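Local coordinates for protein aclacinomycin-N/aclacinomycin-A oxidase (Streptomyces galilaeus, PDB 2IPI) that oxidises the terminal sugar of aclacinomycins with molecular oxygen, using a bicovalently attached FAD, in the last two steps of the biosynthesis of these polyketide antibiotics, at residues 207-215 with 407-415; 292-300 with 380-388. All blocks are in the same frame, centred on the assembly; numbering follows the deposited sequence.

Interaction 1. Residues 207-215 with 407-415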
loop_
_atom_site.group_PDB
_atom_site.type_symbol
_atom_site.label_atom_id
_atom_site.label_comp_id
_atom_site.label_asym_id
_atom_site.label_seq_id
_atom_site.Cartn_x
_atom_site.Cartn_y
_atom_site.Cartn_z
ATOM N N LEU A 207 -10.663 -17.713 -5.038
ATOM C CA LEU A 207 -11.149 -16.528 -4.330
ATOM C C LEU A 207 -10.080 -16.078 -3.324
ATOM O O LEU A 207 -9.841 -14.872 -3.203
ATOM C CB LEU A 207 -12.474 -16.799 -3.642
ATOM C CG LEU A 207 -13.538 -15.711 -3.554
ATOM C CD1 LEU A 207 -14.354 -15.876 -2.280
ATOM C CD2 LEU A 207 -12.950 -14.317 -3.631
ATOM N N TRP A 208 -9.427 -17.010 -2.631
ATOM C CA TRP A 208 -8.376 -16.639 -1.676
ATOM C C TRP A 208 -7.239 -15.907 -2.393
ATOM O O TRP A 208 -6.716 -14.884 -1.967
ATOM C CB TRP A 208 -7.779 -17.849 -0.940
ATOM C CG TRP A 208 -6.407 -17.588 -0.382
ATOM C CD1 TRP A 208 -6.148 -16.946 0.808
ATOM C CD2 TRP A 208 -5.134 -17.937 -0.940
ATOM N NE1 TRP A 208 -4.788 -16.880 1.010
ATOM C CE2 TRP A 208 -4.143 -17.478 -0.057
ATOM C CE3 TRP A 208 -4.759 -18.585 -2.125
ATOM C CZ2 TRP A 208 -2.791 -17.668 -0.334
ATOM C CZ3 TRP A 208 -3.425 -18.778 -2.398
ATOM C CH2 TRP A 208 -2.439 -18.317 -1.495
ATOM N N TRP A 209 -6.820 -16.538 -3.477
ATOM C CA TRP A 209 -5.828 -16.024 -4.395
ATOM C C TRP A 209 -6.113 -14.590 -4.808
ATOM O O TRP A 209 -5.239 -13.724 -4.782
ATOM C CB TRP A 209 -5.856 -16.870 -5.666
ATOM C CG TRP A 209 -4.657 -16.669 -6.527
ATOM C CD1 TRP A 209 -4.284 -15.647 -7.338
ATOM C CD2 TRP A 209 -3.623 -17.662 -6.608
ATOM N NE1 TRP A 209 -3.074 -15.913 -7.939
ATOM C CE2 TRP A 209 -2.668 -17.147 -7.499
ATOM C CE3 TRP A 209 -3.426 -18.918 -6.024
ATOM C CZ2 TRP A 209 -1.557 -17.903 -7.770
ATOM C CZ3 TRP A 209 -2.277 -19.627 -6.343
ATOM C CH2 TRP A 209 -1.323 -19.127 -7.221
ATOM N N ALA A 210 -7.367 -14.333 -5.189
ATOM C CA ALA A 210 -7.783 -13.005 -5.621
ATOM C C ALA A 210 -7.510 -11.958 -4.547
ATOM O O ALA A 210 -7.299 -10.779 -4.826
ATOM C CB ALA A 210 -9.260 -13.017 -5.999
ATOM N N HIS A 211 -7.512 -12.420 -3.283
ATOM C CA HIS A 211 -7.377 -11.487 -2.181
ATOM C C HIS A 211 -5.913 -11.260 -1.813
ATOM O O HIS A 211 -5.668 -10.499 -0.885
ATOM C CB HIS A 211 -8.223 -11.962 -0.989
ATOM C CG HIS A 211 -9.674 -11.559 -1.215
ATOM N ND1 HIS A 211 -10.559 -12.336 -1.943
ATOM C CD2 HIS A 211 -10.361 -10.479 -0.798
ATOM C CE1 HIS A 211 -11.737 -11.734 -1.972
ATOM N NE2 HIS A 211 -11.655 -10.598 -1.281
ATOM N N THR A 212 -4.986 -11.891 -2.536
ATOM C CA THR A 212 -3.573 -11.688 -2.204
ATOM C C THR A 212 -2.920 -10.637 -3.107
ATOM O O THR A 212 -1.732 -10.726 -3.432
ATOM C CB THR A 212 -2.789 -13.011 -2.248
ATOM O OG1 THR A 212 -1.422 -12.790 -1.860
ATOM C CG2 THR A 212 -2.703 -13.596 -3.645
ATOM N N GLY A 213 -3.667 -9.612 -3.503
ATOM C CA GLY A 213 -3.114 -8.451 -4.131
ATOM C C GLY A 213 -3.894 -8.136 -5.401
ATOM O O GLY A 213 -3.190 -7.674 -6.271
ATOM N N GLY A 214 -5.176 -8.418 -5.451
ATOM C CA GLY A 214 -6.119 -8.065 -6.489
ATOM C C GLY A 214 -6.690 -6.684 -6.262
ATOM O O GLY A 214 -7.251 -6.017 -7.142
ATOM N N GLY A 215 -6.551 -6.233 -5.005
ATOM C CA GLY A 215 -7.071 -4.948 -4.626
ATOM C C GLY A 215 -8.508 -4.901 -4.164
ATOM O O GLY A 215 -9.292 -5.810 -4.438
ATOM N N PRO A 407 7.176 -17.026 -6.772
ATOM C CA PRO A 407 6.869 -16.921 -8.209
ATOM C C PRO A 407 5.769 -15.901 -8.495
ATOM O O PRO A 407 4.743 -15.825 -7.816
ATOM C CB PRO A 407 6.398 -18.332 -8.573
ATOM C CG PRO A 407 7.098 -19.195 -7.572
ATOM C CD PRO A 407 7.006 -18.413 -6.282
ATOM N N GLU A 408 5.997 -15.085 -9.525
ATOM C CA GLU A 408 5.123 -14.009 -9.975
ATOM C C GLU A 408 3.667 -14.440 -10.051
ATOM O O GLU A 408 2.704 -13.730 -9.778
ATOM C CB GLU A 408 5.599 -13.531 -11.350
ATOM C CG GLU A 408 4.659 -12.642 -12.128
ATOM C CD GLU A 408 5.353 -11.458 -12.785
ATOM O OE1 GLU A 408 6.516 -11.161 -12.438
ATOM O OE2 GLU A 408 4.722 -10.821 -13.658
ATOM N N THR A 409 3.498 -15.695 -10.432
ATOM C CA THR A 409 2.210 -16.321 -10.578
ATOM C C THR A 409 1.710 -16.985 -9.302
ATOM O O THR A 409 0.652 -17.593 -9.387
ATOM C CB THR A 409 2.319 -17.407 -11.671
ATOM O OG1 THR A 409 1.063 -18.074 -11.824
ATOM C CG2 THR A 409 3.332 -18.457 -11.232
ATOM N N ALA A 410 2.416 -16.925 -8.181
ATOM C CA ALA A 410 2.071 -17.713 -7.008
ATOM C C ALA A 410 1.092 -16.977 -6.110
ATOM O O ALA A 410 0.434 -17.610 -5.277
ATOM C CB ALA A 410 3.317 -18.079 -6.213
ATOM N N THR A 411 0.943 -15.684 -6.332
ATOM C CA THR A 411 0.011 -14.794 -5.640
ATOM C C THR A 411 -0.622 -13.841 -6.638
ATOM O O THR A 411 -0.242 -13.968 -7.808
ATOM C CB THR A 411 0.842 -14.074 -4.559
ATOM O OG1 THR A 411 0.083 -13.583 -3.467
ATOM C CG2 THR A 411 1.497 -12.886 -5.217
ATOM N N ALA A 412 -1.509 -12.926 -6.298
ATOM C CA ALA A 412 -2.058 -11.911 -7.179
ATOM C C ALA A 412 -1.306 -10.586 -7.009
ATOM O O ALA A 412 -1.784 -9.522 -7.392
ATOM C CB ALA A 412 -3.555 -11.680 -6.985
ATOM N N THR A 413 -0.141 -10.688 -6.388
ATOM C CA THR A 413 0.891 -9.665 -6.433
ATOM C C THR A 413 2.027 -10.176 -7.330
ATOM O O THR A 413 2.852 -10.999 -6.910
ATOM C CB THR A 413 1.496 -9.263 -5.083
ATOM O OG1 THR A 413 2.326 -10.298 -4.573
ATOM C CG2 THR A 413 0.397 -9.046 -4.073
ATOM N N ALA A 414 1.985 -9.665 -8.554
ATOM C CA ALA A 414 2.868 -10.160 -9.601
ATOM C C ALA A 414 4.288 -9.634 -9.479
ATOM O O ALA A 414 5.250 -10.346 -9.761
ATOM C CB ALA A 414 2.302 -9.783 -10.966
ATOM N N GLN A 415 4.432 -8.387 -9.064
ATOM C CA GLN A 415 5.743 -7.739 -9.108
ATOM C C GLN A 415 6.738 -8.403 -8.178
ATOM O O GLN A 415 6.906 -8.018 -7.033
ATOM C CB GLN A 415 5.563 -6.255 -8.771
ATOM C CG GLN A 415 4.850 -5.479 -9.867
ATOM C CD GLN A 415 3.347 -5.417 -9.701
ATOM O OE1 GLN A 415 2.640 -4.803 -10.517
ATOM N NE2 GLN A 415 2.818 -6.035 -8.643
#
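The indole of Trp209 lies against the backbone of 409-412, with Ala410 O over one face, 3.0 Å above the ring plane and displaced toward the rim. Thr411 CA sits over the rim of the same face, and Thr409 O is placed at the ring edge, near its plane, though modelled too close to be relied on. The contact joins the end of helix 205-210, in the PCMH-type FAD-binding part of the fold, to the long loop between strands 391-398 and 420-428. With CG anti to the backbone N (chi1 -165°), Trp209 sends its ring out over that loop, where a broad flat group suits a surface of peptide planes. Ala412 turns its methyl into the angle between the ring and the helix end, its CB 4.0 Å from Trp209 CD1; a small side chain fits where the chains run so near. Ala412 N is buried here without a polar partner. After the helix the chain needs glycine: Gly213 has phi 130°, a value that would press a side chain on the preceding carbonyl, and its CA is 4.7 Å from Ala412 CA.

Interaction 2. Residues 292-300 with 380-388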
loop_
_atom_site.group_PDB
_atom_site.type_symbol
_atom_site.label_atom_id
_atom_site.label_comp_id
_atom_site.label_asym_id
_atom_site.label_seq_id
_atom_site.Cartn_x
_atom_site.Cartn_y
_atom_site.Cartn_z
ATOM N N VAL A 292 13.426 4.709 3.360
ATOM C CA VAL A 292 12.639 5.602 2.533
ATOM C C VAL A 292 13.464 6.854 2.223
ATOM O O VAL A 292 13.943 7.502 3.151
ATOM C CB VAL A 292 11.328 6.006 3.214
ATOM C CG1 VAL A 292 10.519 6.929 2.312
ATOM C CG2 VAL A 292 10.534 4.763 3.581
ATOM N N PHE A 293 13.644 7.150 0.943
ATOM C CA PHE A 293 14.423 8.364 0.611
ATOM C C PHE A 293 13.409 9.423 0.206
ATOM O O PHE A 293 12.804 9.311 -0.850
ATOM C CB PHE A 293 15.474 8.101 -0.451
ATOM C CG PHE A 293 16.684 9.042 -0.420
ATOM C CD1 PHE A 293 17.824 8.722 -1.129
ATOM C CD2 PHE A 293 16.654 10.207 0.322
ATOM C CE1 PHE A 293 18.939 9.557 -1.094
ATOM C CE2 PHE A 293 17.742 11.059 0.361
ATOM C CZ PHE A 293 18.874 10.724 -0.361
ATOM N N TYR A 294 13.208 10.420 1.067
ATOM C CA TYR A 294 12.226 11.446 0.759
ATOM C C TYR A 294 12.912 12.569 -0.036
ATOM O O TYR A 294 13.609 13.377 0.564
ATOM C CB TYR A 294 11.558 12.042 1.995
ATOM C CG TYR A 294 10.823 11.059 2.869
ATOM C CD1 TYR A 294 11.353 10.678 4.100
ATOM C CD2 TYR A 294 9.610 10.512 2.465
ATOM C CE1 TYR A 294 10.684 9.776 4.909
ATOM C CE2 TYR A 294 8.935 9.608 3.269
ATOM C CZ TYR A 294 9.484 9.250 4.486
ATOM O OH TYR A 294 8.812 8.358 5.279
ATOM N N LEU A 295 12.657 12.523 -1.338
ATOM C CA LEU A 295 13.196 13.547 -2.228
ATOM C C LEU A 295 12.239 14.737 -2.312
ATOM O O LEU A 295 11.483 14.858 -3.272
ATOM C CB LEU A 295 13.493 12.953 -3.609
ATOM C CG LEU A 295 14.356 11.682 -3.540
ATOM C CD1 LEU A 295 14.572 11.081 -4.912
ATOM C CD2 LEU A 295 15.686 12.017 -2.869
ATOM N N ASN A 296 12.302 15.570 -1.288
ATOM C CA ASN A 296 11.523 16.779 -1.151
ATOM C C ASN A 296 11.921 17.865 -2.152
ATOM O O ASN A 296 13.051 17.874 -2.636
ATOM C CB ASN A 296 11.696 17.357 0.261
ATOM C CG ASN A 296 11.223 16.429 1.358
ATOM O OD1 ASN A 296 10.061 16.032 1.416
ATOM N ND2 ASN A 296 12.126 16.086 2.263
ATOM N N SER A 297 10.991 18.777 -2.420
ATOM C CA SER A 297 11.258 19.935 -3.264
ATOM C C SER A 297 12.123 20.980 -2.556
ATOM O O SER A 297 12.337 20.843 -1.352
ATOM C CB SER A 297 9.939 20.577 -3.708
ATOM O OG SER A 297 9.369 19.825 -4.778
ATOM N N ARG A 298 12.586 21.977 -3.295
ATOM C CA ARG A 298 13.306 23.149 -2.848
ATOM C C ARG A 298 12.342 24.228 -2.334
ATOM O O ARG A 298 12.240 25.349 -2.824
ATOM C CB ARG A 298 14.161 23.855 -3.906
ATOM C CG ARG A 298 15.322 24.678 -3.357
ATOM C CD ARG A 298 16.303 24.942 -4.495
ATOM N NE ARG A 298 17.608 25.414 -4.064
ATOM C CZ ARG A 298 18.764 25.054 -4.590
ATOM N NH1 ARG A 298 18.815 24.190 -5.600
ATOM N NH2 ARG A 298 19.887 25.567 -4.097
ATOM N N ALA A 299 11.665 23.845 -1.271
ATOM C CA ALA A 299 10.953 24.719 -0.354
ATOM C C ALA A 299 11.028 24.033 1.015
ATOM O O ALA A 299 10.929 24.652 2.074
ATOM C CB ALA A 299 9.531 25.000 -0.764
ATOM N N ALA A 300 11.227 22.718 0.923
ATOM C CA ALA A 300 11.210 21.832 2.069
ATOM C C ALA A 300 12.480 21.967 2.902
ATOM O O ALA A 300 12.520 21.616 4.081
ATOM C CB ALA A 300 11.039 20.396 1.594
ATOM N N LEU A 380 14.250 14.393 -12.372
ATOM C CA LEU A 380 14.045 14.445 -10.939
ATOM C C LEU A 380 14.613 15.739 -10.367
ATOM O O LEU A 380 13.890 16.546 -9.781
ATOM C CB LEU A 380 14.709 13.239 -10.265
ATOM C CG LEU A 380 13.810 12.262 -9.505
ATOM C CD1 LEU A 380 12.346 12.463 -9.843
ATOM C CD2 LEU A 380 14.217 10.826 -9.792
ATOM N N TYR A 381 15.914 15.956 -10.537
ATOM C CA TYR A 381 16.525 17.154 -9.965
ATOM C C TYR A 381 15.844 18.428 -10.453
ATOM O O TYR A 381 15.499 19.292 -9.638
ATOM C CB TYR A 381 18.029 17.205 -10.265
ATOM C CG TYR A 381 18.719 18.383 -9.603
ATOM C CD1 TYR A 381 19.194 18.254 -8.302
ATOM C CD2 TYR A 381 18.905 19.599 -10.237
ATOM C CE1 TYR A 381 19.823 19.308 -7.673
ATOM C CE2 TYR A 381 19.540 20.660 -9.616
ATOM C CZ TYR A 381 20.000 20.505 -8.327
ATOM O OH TYR A 381 20.634 21.539 -7.679
ATOM N N ARG A 382 15.652 18.610 -11.757
ATOM C CA ARG A 382 15.103 19.888 -12.226
ATOM C C ARG A 382 13.726 20.169 -11.651
ATOM O O ARG A 382 13.382 21.283 -11.236
ATOM C CB ARG A 382 15.022 19.917 -13.748
ATOM C CG ARG A 382 14.954 21.312 -14.361
ATOM C CD ARG A 382 14.686 21.169 -15.863
ATOM N NE ARG A 382 15.311 19.954 -16.406
ATOM C CZ ARG A 382 14.667 18.983 -17.029
ATOM N NH1 ARG A 382 13.359 19.063 -17.195
ATOM N NH2 ARG A 382 15.265 17.902 -17.501
ATOM N N HIS A 383 12.875 19.143 -11.648
ATOM C CA HIS A 383 11.519 19.365 -11.131
ATOM C C HIS A 383 11.511 19.498 -9.625
ATOM O O HIS A 383 10.628 20.126 -9.027
ATOM C CB HIS A 383 10.617 18.215 -11.559
ATOM C CG HIS A 383 9.829 18.551 -12.794
ATOM N ND1 HIS A 383 10.254 18.227 -14.062
ATOM C CD2 HIS A 383 8.653 19.191 -12.938
ATOM C CE1 HIS A 383 9.364 18.652 -14.934
ATOM N NE2 HIS A 383 8.376 19.240 -14.287
ATOM N N LEU A 384 12.515 18.894 -8.970
ATOM C CA LEU A 384 12.462 19.049 -7.506
ATOM C C LEU A 384 13.108 20.382 -7.149
ATOM O O LEU A 384 12.626 21.080 -6.268
ATOM C CB LEU A 384 13.092 17.847 -6.813
ATOM C CG LEU A 384 12.236 16.569 -6.769
ATOM C CD1 LEU A 384 13.056 15.343 -6.390
ATOM C CD2 LEU A 384 11.061 16.740 -5.821
ATOM N N SER A 385 14.180 20.755 -7.833
ATOM C CA SER A 385 14.900 21.976 -7.492
ATOM C C SER A 385 14.102 23.249 -7.754
ATOM O O SER A 385 14.310 24.269 -7.084
ATOM C CB SER A 385 16.227 22.032 -8.256
ATOM O OG SER A 385 17.048 23.023 -7.643
ATOM N N ALA A 386 13.192 23.206 -8.717
ATOM C CA ALA A 386 12.421 24.361 -9.146
ATOM C C ALA A 386 11.600 24.989 -8.030
ATOM O O ALA A 386 11.087 24.352 -7.119
ATOM C CB ALA A 386 11.499 23.999 -10.313
ATOM N N ASP A 387 11.469 26.315 -8.147
ATOM C CA ASP A 387 10.540 27.091 -7.350
ATOM C C ASP A 387 9.138 26.931 -7.936
ATOM O O ASP A 387 8.472 27.868 -8.379
ATOM C CB ASP A 387 10.954 28.557 -7.298
ATOM C CG ASP A 387 10.046 29.443 -6.479
ATOM O OD1 ASP A 387 9.661 29.041 -5.359
ATOM O OD2 ASP A 387 9.701 30.543 -6.971
ATOM N N SER A 388 8.689 25.676 -7.907
ATOM C CA SER A 388 7.324 25.301 -8.218
ATOM C C SER A 388 6.371 26.100 -7.354
ATOM O O SER A 388 6.779 26.846 -6.447
ATOM C CB SER A 388 7.143 23.799 -7.954
ATOM O OG SER A 388 6.070 23.583 -7.038
#
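Arg298 binds the end of helix 374-385 twice, once through its backbone and once through its side chain. Arg298 N donates to Leu384 O over 3.1 Å, the N-H pointing at the oxygen at 156° and the donor tilted from the carbonyl plane. The side chain, extended from CG to NE, then runs past the last helical turn, so that NH1 gives a hydrogen bond of 2.9 Å to Ser385 OG, which lies at the guanidinium edge. Ser385 OG is anti to its own backbone N (chi1 -165°), which turns the hydroxyl to the arginine; a long, flexible side chain suits this exposed position, and a short hydroxyl suits the helix surface it reaches. The ring of Tyr381 stands nearly perpendicular to the guanidinium, and its OH, 3.8 Å from Arg298 NH1, makes a weak hydrogen bond to Leu260 O. The same Leu384 O also receives a CA-H...O contact from Ser297 CA, at 3.5 Å.

Further in, the contact becomes mostly apolar. Leu384 packs against the end of the strand, its CD1 3.7 Å from Leu295 CB. Its other methyl, CD2, has two oxygens as neighbours, Leu295 O at 3.2 Å, its closest approach, and Ser297 OG at 3.7 Å. That hydroxyl is hydrogen-bonded to Gly392 O on the neighbouring strand, while Trp257 lies against Leu384, Ser385 and Arg298. Branched leucines suit this buried seam between helix and sheet. The whole is a helix packed on an antiparallel sheet at the end of strand 290-296, the strand that carries Tyr294 of the aclacinomycin pocket.

Overall arrangement
The two contacts lie on opposite sides of the chain's centre, about 34 Å apart between centres and about 17 Å between nearest atoms. Along the chain, interaction 2 falls between the segments of interaction 1. Interaction 1 is on the flavin side: the Thr413 side chain is about 10 Å from the bound FAD, and Gly213 is about 7 Å from the side chain of Asn468, an FAD-binding residue. Interaction 2 belongs to the substrate side, where Tyr294 touches the bound aclacinomycin and the side chain of Leu295 is about 10 Å from that of Tyr397, a proton acceptor of the active site. Strand 391-398, carrying Tyr397, pairs with strand 290-296 and leads into the loop holding 407-415.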